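Long-range contacts in conserved protein (Methanosarcina mazei, PDB 4DPO), which is of unknown function but belongs to the antibiotic biosynthesis monooxygenase family and may be a monooxygenase: residues 29-34 and 73-78; 51-56 and 87-92; 43-48 and 100-105. One frame throughout, in Å; residues are numbered along the deposited sequence.

Overall arrangement
Along the chain the segments come in the order 29-34, 43-48, 51-56, 73-78, 87-92 and 100-105, so contact 1 interlocks with both others, whereas contact 2 is nested within the loop closed by contact 3. Contact 1 builds the centre of the four-stranded antiparallel sheet of a ferredoxin-like fold. Contacts 2 and 3 share helix 39-54, their centres about 15 Å apart, and link it to helices 83-90 and 93-104 respectively. The centre of contact 1 lies about 17 Å from that of contact 2 and about 12 Å from that of contact 3. Sheet and helices meet where Val34 touches Cys105 and Leu74 touches Met43.

Contact 1: 29-34 and 73-78; sequences VAKNQV and ILTMLE
The two carboxamides of strand 29-33 lie on opposite faces of the ribbon it forms with strand 73-78. Asn32 shares its face with Leu74 and the selenomethionine Met76, while Gln33 brings CG and OE1 near Ile73 CD1, the former at 4.1 Å, on the face that also carries Lys31 and Thr75. Between these faces run two pairs of backbone bonds, Ala30 with Met76 and Asn32 with Leu74. The straightest is Met76 N to Ala30 O, 2.8 Å long with an angle of 169° at the hydrogen. On the Asn32 face, Ala30 CB rests on Met76 CB at 3.6 Å. These are the two central strands of the sheet, antiparallel in the 2-3-1-4 strand order of a ferredoxin-like fold, as in the dimeric alpha+beta barrels of this family. Phe42 of helix 39-54 covers Asn32 and Leu74; the other face, with Lys31, Thr75 and Leu77, turns to the second subunit. There Thr75 holds OG1 beside its backbone N (chi1 -60°), which leaves CG2 opposite that N and against Val29 CG1 at 3.7 Å. The hydroxyl oxygen comes within 3.5 Å of Lys31 CB and is hydrogen-bonded with Tyr115 OH of the second subunit. Val29 and Leu77 run abreast, with CG1 of the valine 3.9 Å from CD2 of the leucine.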
loop_
_atom_site.group_PDB
_atom_site.type_symbol
_atom_site.label_atom_id
_atom_site.label_comp_id
_atom_site.label_asym_id
_atom_site.label_seq_id
_atom_site.Cartn_x
_atom_site.Cartn_y
_atom_site.Cartn_z
ATOM N N VAL A 29 3.633 -3.701 0.952
ATOM C CA VAL A 29 3.703 -2.988 -0.286
ATOM C C VAL A 29 4.953 -3.517 -0.903
ATOM O O VAL A 29 6.037 -3.373 -0.339
ATOM C CB VAL A 29 3.844 -1.495 -0.065
ATOM C CG1 VAL A 29 3.982 -0.803 -1.379
ATOM C CG2 VAL A 29 2.684 -1.002 0.653
ATOM N N ALA A 30 4.812 -4.147 -2.052
ATOM C CA ALA A 30 5.976 -4.682 -2.727
ATOM C C ALA A 30 6.170 -4.086 -4.118
ATOM O O ALA A 30 5.642 -4.598 -5.083
ATOM C CB ALA A 30 5.930 -6.238 -2.774
ATOM N N LYS A 31 6.953 -3.015 -4.212
ATOM C CA LYS A 31 7.038 -2.297 -5.480
ATOM C C LYS A 31 8.105 -2.815 -6.469
ATOM O O LYS A 31 9.292 -2.882 -6.161
ATOM C CB LYS A 31 7.217 -0.822 -5.184
ATOM C CG LYS A 31 7.561 0.048 -6.354
ATOM C CD LYS A 31 7.293 1.430 -5.882
ATOM C CE LYS A 31 8.241 2.432 -6.462
ATOM N NZ LYS A 31 8.204 3.577 -5.491
ATOM N N ASN A 32 7.681 -3.203 -7.648
ATOM C CA ASN A 32 8.626 -3.713 -8.605
ATOM C C ASN A 32 8.870 -2.755 -9.766
ATOM O O ASN A 32 7.930 -2.049 -10.234
ATOM C CB ASN A 32 8.074 -4.987 -9.186
ATOM C CG ASN A 32 7.935 -6.046 -8.166
ATOM O OD1 ASN A 32 6.827 -6.375 -7.692
ATOM N ND2 ASN A 32 9.065 -6.605 -7.801
ATOM N N GLN A 33 10.114 -2.717 -10.250
ATOM C CA GLN A 33 10.360 -2.070 -11.541
ATOM C C GLN A 33 10.745 -3.093 -12.578
ATOM O O GLN A 33 11.688 -3.860 -12.398
ATOM C CB GLN A 33 11.384 -0.970 -11.467
ATOM C CG GLN A 33 11.412 -0.175 -12.758
ATOM C CD GLN A 33 12.438 0.913 -12.715
ATOM O OE1 GLN A 33 12.604 1.550 -11.683
ATOM N NE2 GLN A 33 13.157 1.125 -13.817
ATOM N N VAL A 34 9.999 -3.094 -13.664
ATOM C CA VAL A 34 10.020 -4.209 -14.606
ATOM C C VAL A 34 10.740 -3.857 -15.948
ATOM O O VAL A 34 10.709 -2.692 -16.424
ATOM C CB VAL A 34 8.555 -4.824 -14.759
ATOM C CG1 VAL A 34 8.518 -5.969 -15.732
ATOM C CG2 VAL A 34 8.051 -5.328 -13.407
ATOM N N ILE A 73 6.235 0.278 -13.390
ATOM C CA ILE A 73 6.214 0.210 -11.963
ATOM C C ILE A 73 4.998 -0.626 -11.620
ATOM O O ILE A 73 3.893 -0.146 -11.744
ATOM C CB ILE A 73 6.010 1.608 -11.393
ATOM C CG1 ILE A 73 7.099 2.570 -11.917
ATOM C CG2 ILE A 73 5.891 1.551 -9.847
ATOM C CD1 ILE A 73 8.530 2.400 -11.300
ATOM N N LEU A 74 5.207 -1.863 -11.194
ATOM C CA LEU A 74 4.135 -2.788 -10.825
ATOM C C LEU A 74 4.176 -3.294 -9.325
ATOM O O LEU A 74 5.019 -4.151 -8.947
ATOM C CB LEU A 74 4.161 -3.983 -11.755
ATOM C CG LEU A 74 3.371 -4.082 -13.077
ATOM C CD1 LEU A 74 2.201 -3.163 -13.165
ATOM C CD2 LEU A 74 4.266 -3.947 -14.305
ATOM N N THR A 75 3.258 -2.805 -8.483
ATOM C CA THR A 75 3.386 -3.035 -7.056
ATOM C C THR A 75 2.509 -4.192 -6.597
ATOM O O THR A 75 1.477 -4.445 -7.187
ATOM C CB THR A 75 3.140 -1.733 -6.334
ATOM O OG1 THR A 75 4.124 -0.767 -6.784
ATOM C CG2 THR A 75 3.229 -1.891 -4.813
HETATM N N MSE A 76 2.961 -4.969 -5.621
HETATM C CA MSE A 76 2.127 -5.976 -4.984
HETATM C C MSE A 76 1.497 -5.415 -3.698
HETATM O O MSE A 76 2.188 -4.841 -2.852
HETATM C CB MSE A 76 2.950 -7.186 -4.615
HETATM C CG MSE A 76 2.579 -8.440 -5.331
HETATM SE SE MSE A 76 3.711 -8.429 -6.954
HETATM C CE MSE A 76 3.969 -6.544 -7.344
ATOM N N LEU A 77 0.186 -5.555 -3.550
ATOM C CA LEU A 77 -0.470 -4.951 -2.394
ATOM C C LEU A 77 -1.207 -6.046 -1.712
ATOM O O LEU A 77 -2.005 -6.717 -2.346
ATOM C CB LEU A 77 -1.386 -3.780 -2.767
ATOM C CG LEU A 77 -0.704 -2.551 -3.391
ATOM C CD1 LEU A 77 -1.759 -1.480 -3.494
ATOM C CD2 LEU A 77 0.504 -2.018 -2.600
ATOM N N GLU A 78 -0.912 -6.251 -0.434
ATOM C CA GLU A 78 -1.400 -7.420 0.250
ATOM C C GLU A 78 -1.876 -7.059 1.633
ATOM O O GLU A 78 -1.470 -6.016 2.183
ATOM C CB GLU A 78 -0.293 -8.460 0.384
ATOM C CG GLU A 78 0.719 -8.407 -0.735
ATOM C CD GLU A 78 1.892 -9.336 -0.506
ATOM O OE1 GLU A 78 1.969 -9.956 0.563
ATOM O OE2 GLU A 78 2.750 -9.467 -1.394
#

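Contact 2: 51-56 and 87-92; sequences EETLKE and DQHIRS
His89 and Glu56 meet with their side chains crossing at about a right angle, the imidazole coming from helix 83-90 and the carboxylate from the turn just after helix 39-54. His89 ND1 donates to Glu56 OE2 over 3.1 Å, nearly straight at 171°. The oxygen lies at the edge of the ring and in its plane, but the carboxylate is rotated about 37° from that plane, so the donor reaches OE2 from the syn side and somewhat above the carboxylate. With CG anti to the backbone N (chi1 177°), His89 swings its ring off its helix toward the turn. The extended glutamate chain answers from the other direction, and its second oxygen, OE1, comes 3.7 Å from His89 CA.

Thr53, one turn before Glu56, comes to the CE1 end of the ring, with OG1 near the ring plane, 3.4 Å from CE1; the hydroxyl itself is bonded to Leu49 O within its own helix. The ND1 bond, with Thr53 and the neighbouring rings of Trp80 and Phe95, probably limits rotation of the imidazole. Behind His89, its carbonyl oxygen accepts from both the backbone N and the OG of Ser92, the latter at 2.9 Å, which shapes the turn into the next helix.

The bond thus links helix 83-90 to the turn after helix 39-54. Helix 93-104, N-capped by Ser92, joins in through a weak hydrogen bond from His94 to Glu56 OE2 and through Phe95, while Trp80 comes from the end of strand 73-80.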
loop_
_atom_site.group_PDB
_atom_site.type_symbol
_atom_site.label_atom_id
_atom_site.label_comp_id
_atom_site.label_asym_id
_atom_site.label_seq_id
_atom_site.Cartn_x
_atom_site.Cartn_y
_atom_site.Cartn_z
ATOM N N GLU A 51 -3.687 -16.773 -7.722
ATOM C CA GLU A 51 -4.533 -17.970 -7.609
ATOM C C GLU A 51 -4.123 -18.779 -6.397
ATOM O O GLU A 51 -4.975 -19.123 -5.562
ATOM C CB GLU A 51 -4.454 -18.850 -8.868
ATOM N N GLU A 52 -2.824 -19.062 -6.260
ATOM C CA GLU A 52 -2.403 -19.901 -5.146
ATOM C C GLU A 52 -2.606 -19.187 -3.838
ATOM O O GLU A 52 -3.223 -19.738 -2.913
ATOM C CB GLU A 52 -0.962 -20.351 -5.308
ATOM C CG GLU A 52 -0.849 -21.538 -6.240
ATOM C CD GLU A 52 -1.997 -22.603 -6.032
ATOM O OE1 GLU A 52 -2.252 -23.071 -4.887
ATOM O OE2 GLU A 52 -2.645 -22.977 -7.043
ATOM N N THR A 53 -2.123 -17.940 -3.792
ATOM C CA THR A 53 -1.931 -17.211 -2.540
ATOM C C THR A 53 -3.265 -16.836 -1.916
ATOM O O THR A 53 -3.437 -16.901 -0.677
ATOM C CB THR A 53 -1.057 -15.949 -2.747
ATOM O OG1 THR A 53 0.241 -16.336 -3.207
ATOM C CG2 THR A 53 -0.928 -15.135 -1.443
ATOM N N LEU A 54 -4.205 -16.445 -2.781
ATOM C CA LEU A 54 -5.559 -16.144 -2.316
ATOM C C LEU A 54 -6.162 -17.331 -1.569
ATOM O O LEU A 54 -7.063 -17.115 -0.754
ATOM C CB LEU A 54 -6.509 -15.751 -3.438
ATOM C CG LEU A 54 -6.399 -14.311 -3.884
ATOM C CD1 LEU A 54 -7.338 -14.021 -5.076
ATOM C CD2 LEU A 54 -6.598 -13.314 -2.733
ATOM N N LYS A 55 -5.682 -18.557 -1.833
ATOM C CA LYS A 55 -6.252 -19.752 -1.182
ATOM C C LYS A 55 -5.665 -20.024 0.201
ATOM O O LYS A 55 -6.139 -20.913 0.888
ATOM C CB LYS A 55 -6.219 -21.016 -2.090
ATOM N N GLU A 56 -4.669 -19.243 0.632
ATOM C CA GLU A 56 -3.991 -19.507 1.910
ATOM C C GLU A 56 -4.778 -18.984 3.071
ATOM O O GLU A 56 -5.514 -18.020 2.938
ATOM C CB GLU A 56 -2.655 -18.810 1.966
ATOM C CG GLU A 56 -1.713 -19.207 0.901
ATOM C CD GLU A 56 -0.273 -18.757 1.195
ATOM O OE1 GLU A 56 0.157 -18.872 2.389
ATOM O OE2 GLU A 56 0.416 -18.319 0.220
ATOM N N ASP A 87 4.511 -14.980 7.290
ATOM C CA ASP A 87 5.639 -15.840 7.476
ATOM C C ASP A 87 5.391 -17.173 6.752
ATOM O O ASP A 87 6.274 -17.657 6.049
ATOM C CB ASP A 87 5.981 -15.971 8.973
ATOM C CG ASP A 87 7.500 -16.148 9.223
ATOM N N GLN A 88 4.181 -17.723 6.843
ATOM C CA GLN A 88 3.860 -18.922 6.057
ATOM C C GLN A 88 3.813 -18.662 4.574
ATOM O O GLN A 88 4.228 -19.522 3.797
ATOM C CB GLN A 88 2.537 -19.526 6.456
ATOM C CG GLN A 88 2.571 -20.278 7.773
ATOM C CD GLN A 88 1.145 -20.484 8.250
ATOM O OE1 GLN A 88 0.250 -20.862 7.457
ATOM N NE2 GLN A 88 0.901 -20.171 9.526
ATOM N N HIS A 89 3.312 -17.494 4.176
ATOM C CA HIS A 89 3.347 -17.109 2.763
ATOM C C HIS A 89 4.733 -17.244 2.125
ATOM O O HIS A 89 4.866 -17.917 1.109
ATOM C CB HIS A 89 2.864 -15.695 2.572
ATOM C CG HIS A 89 2.948 -15.219 1.159
ATOM N ND1 HIS A 89 2.334 -15.875 0.112
ATOM C CD2 HIS A 89 3.563 -14.138 0.615
ATOM C CE1 HIS A 89 2.557 -15.216 -1.014
ATOM N NE2 HIS A 89 3.310 -14.162 -0.740
ATOM N N ILE A 90 5.745 -16.594 2.703
ATOM C CA ILE A 90 7.088 -16.597 2.115
ATOM C C ILE A 90 7.814 -17.953 2.250
ATOM O O ILE A 90 8.770 -18.225 1.527
ATOM C CB ILE A 90 7.955 -15.398 2.611
ATOM C CG1 ILE A 90 8.461 -15.606 4.039
ATOM C CG2 ILE A 90 7.168 -14.122 2.565
ATOM N N ARG A 91 7.339 -18.800 3.165
ATOM C CA ARG A 91 7.840 -20.170 3.327
ATOM C C ARG A 91 6.995 -21.149 2.475
ATOM O O ARG A 91 7.232 -22.359 2.470
ATOM C CB ARG A 91 7.874 -20.582 4.811
ATOM N N SER A 92 6.016 -20.651 1.726
ATOM C CA SER A 92 5.176 -21.561 0.937
ATOM C C SER A 92 5.845 -22.056 -0.387
ATOM O O SER A 92 6.749 -21.396 -0.946
ATOM C CB SER A 92 3.812 -20.931 0.672
ATOM O OG SER A 92 3.858 -20.132 -0.494
#

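Contact 3: 43-48 and 100-105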
loop_
_atom_site.group_PDB
_atom_site.type_symbol
_atom_site.label_atom_id
_atom_site.label_comp_id
_atom_site.label_asym_id
_atom_site.label_seq_id
_atom_site.Cartn_x
_atom_site.Cartn_y
_atom_site.Cartn_z
HETATM N N MSE A 43 3.536 -10.580 -15.590
HETATM C CA MSE A 43 2.081 -10.788 -15.401
HETATM C C MSE A 43 1.658 -12.231 -15.383
HETATM O O MSE A 43 0.881 -12.594 -14.517
HETATM C CB MSE A 43 1.227 -10.063 -16.434
HETATM C CG MSE A 43 1.428 -8.542 -16.473
HETATM SE SE MSE A 43 0.987 -7.715 -14.756
HETATM C CE MSE A 43 0.878 -5.886 -15.470
ATOM N N ASN A 44 2.149 -13.071 -16.304
ATOM C CA ASN A 44 1.730 -14.469 -16.276
ATOM C C ASN A 44 2.181 -15.152 -15.016
ATOM O O ASN A 44 1.519 -16.071 -14.534
ATOM C CB ASN A 44 2.204 -15.250 -17.511
ATOM C CG ASN A 44 1.784 -14.575 -18.815
ATOM O OD1 ASN A 44 0.630 -14.128 -18.951
ATOM N ND2 ASN A 44 2.728 -14.450 -19.762
ATOM N N LEU A 45 3.302 -14.701 -14.464
ATOM C CA LEU A 45 3.783 -15.289 -13.194
ATOM C C LEU A 45 2.975 -14.850 -11.963
ATOM O O LEU A 45 2.636 -15.702 -11.134
ATOM C CB LEU A 45 5.287 -15.060 -12.996
ATOM C CG LEU A 45 6.175 -15.848 -13.969
ATOM C CD1 LEU A 45 7.556 -15.214 -14.039
ATOM C CD2 LEU A 45 6.173 -17.343 -13.611
ATOM N N CYS A 46 2.629 -13.556 -11.868
ATOM C CA CYS A 46 1.636 -13.105 -10.882
ATOM C C CYS A 46 0.292 -13.831 -10.939
ATOM O O CYS A 46 -0.268 -14.124 -9.893
ATOM C CB CYS A 46 1.356 -11.626 -10.986
ATOM S SG CYS A 46 2.786 -10.560 -10.914
ATOM N N LYS A 47 -0.236 -14.110 -12.149
ATOM C CA LYS A 47 -1.530 -14.823 -12.300
ATOM C C LYS A 47 -1.504 -16.086 -11.488
ATOM O O LYS A 47 -2.434 -16.317 -10.680
ATOM C CB LYS A 47 -1.895 -15.115 -13.759
ATOM N N SER A 48 -0.433 -16.868 -11.613
ATOM C CA SER A 48 -0.419 -18.140 -10.865
ATOM C C SER A 48 -0.218 -17.921 -9.373
ATOM O O SER A 48 -0.707 -18.679 -8.513
ATOM C CB SER A 48 0.630 -19.138 -11.425
ATOM O OG SER A 48 0.967 -18.864 -12.777
ATOM N N PRO A 100 11.566 -16.700 -7.459
ATOM C CA PRO A 100 12.789 -16.511 -8.196
ATOM C C PRO A 100 12.559 -16.131 -9.677
ATOM O O PRO A 100 13.317 -15.356 -10.256
ATOM C CB PRO A 100 13.457 -17.861 -8.026
ATOM C CG PRO A 100 12.904 -18.388 -6.691
ATOM C CD PRO A 100 11.487 -18.046 -6.869
ATOM N N LEU A 101 11.497 -16.652 -10.271
ATOM C CA LEU A 101 11.200 -16.414 -11.677
ATOM C C LEU A 101 10.829 -14.961 -11.900
ATOM O O LEU A 101 11.315 -14.259 -12.835
ATOM C CB LEU A 101 10.040 -17.313 -12.091
ATOM C CG LEU A 101 10.272 -18.825 -11.883
ATOM C CD1 LEU A 101 9.031 -19.669 -12.278
ATOM C CD2 LEU A 101 11.495 -19.266 -12.685
ATOM N N LEU A 102 9.935 -14.513 -11.020
ATOM C CA LEU A 102 9.476 -13.145 -10.966
ATOM C C LEU A 102 10.675 -12.234 -10.931
ATOM O O LEU A 102 10.732 -11.283 -11.681
ATOM C CB LEU A 102 8.702 -12.993 -9.696
ATOM C CG LEU A 102 7.366 -12.294 -9.764
ATOM C CD1 LEU A 102 6.620 -12.547 -11.066
ATOM C CD2 LEU A 102 6.558 -12.797 -8.576
ATOM N N SER A 103 11.656 -12.552 -10.084
ATOM C CA SER A 103 12.874 -11.738 -10.011
ATOM C C SER A 103 13.748 -11.602 -11.267
ATOM O O SER A 103 14.380 -10.576 -11.462
ATOM C CB SER A 103 13.706 -12.171 -8.841
ATOM O OG SER A 103 13.039 -11.693 -7.692
ATOM N N GLU A 104 13.787 -12.627 -12.113
ATOM C CA GLU A 104 14.457 -12.475 -13.412
ATOM C C GLU A 104 13.848 -11.329 -14.277
ATOM O O GLU A 104 14.499 -10.846 -15.204
ATOM C CB GLU A 104 14.552 -13.813 -14.176
ATOM N N CYS A 105 12.646 -10.854 -13.949
ATOM C CA CYS A 105 11.977 -9.875 -14.805
ATOM C C CYS A 105 12.324 -8.421 -14.478
ATOM O O CYS A 105 11.932 -7.505 -15.199
ATOM C CB CYS A 105 10.454 -10.094 -14.803
ATOM S SG CYS A 105 9.933 -11.841 -15.083
#
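Leu45 is the bump that fills the contact between helix 39-54 and helix 93-104, and it enters a hollow floored by Leu101, Leu102 and Cys105. Its two methyls divide the work. CD1 goes deepest, 3.8 Å from Leu101 CB and 3.9 Å from the backbone N of Leu102. CD2 lies over Leu101 CD1, 3.9 Å from it, where the two leucine side chains cross at about a right angle. The placement follows from CG lying anti to the carbonyl carbon (chi1 -69°), which aims the branched end of Leu45 at helix 93-104.

The fit is reciprocal. Leu102 leaves its helix obliquely, yet its CD1 lies against Leu45 CB, 3.4 Å away, and reaches Cys46 SG at 4.3 Å. Leu102 also touches Phe42 and Leu49, so it sits among residues spaced by three, four and seven along helix 39-54, a surface hole of the knobs-into-holes kind. The short helical segments run antiparallel, 159° between their directions, with axes 9.8 Å apart, wide enough for leucines to interleave. In the ferredoxin-like arrangement of this chain the two helices belong to the layer lying on one side of the sheet, and the pairing sets them next to each other there.

Leu101 lies toward the outer side of the interface. At the other end of the hollow, Cys105 brings SG to 4.3 Å from Leu45 CD1 and touches Phe42, and its backbone is hydrogen-bonded to Lys35, just ahead of helix 39-54.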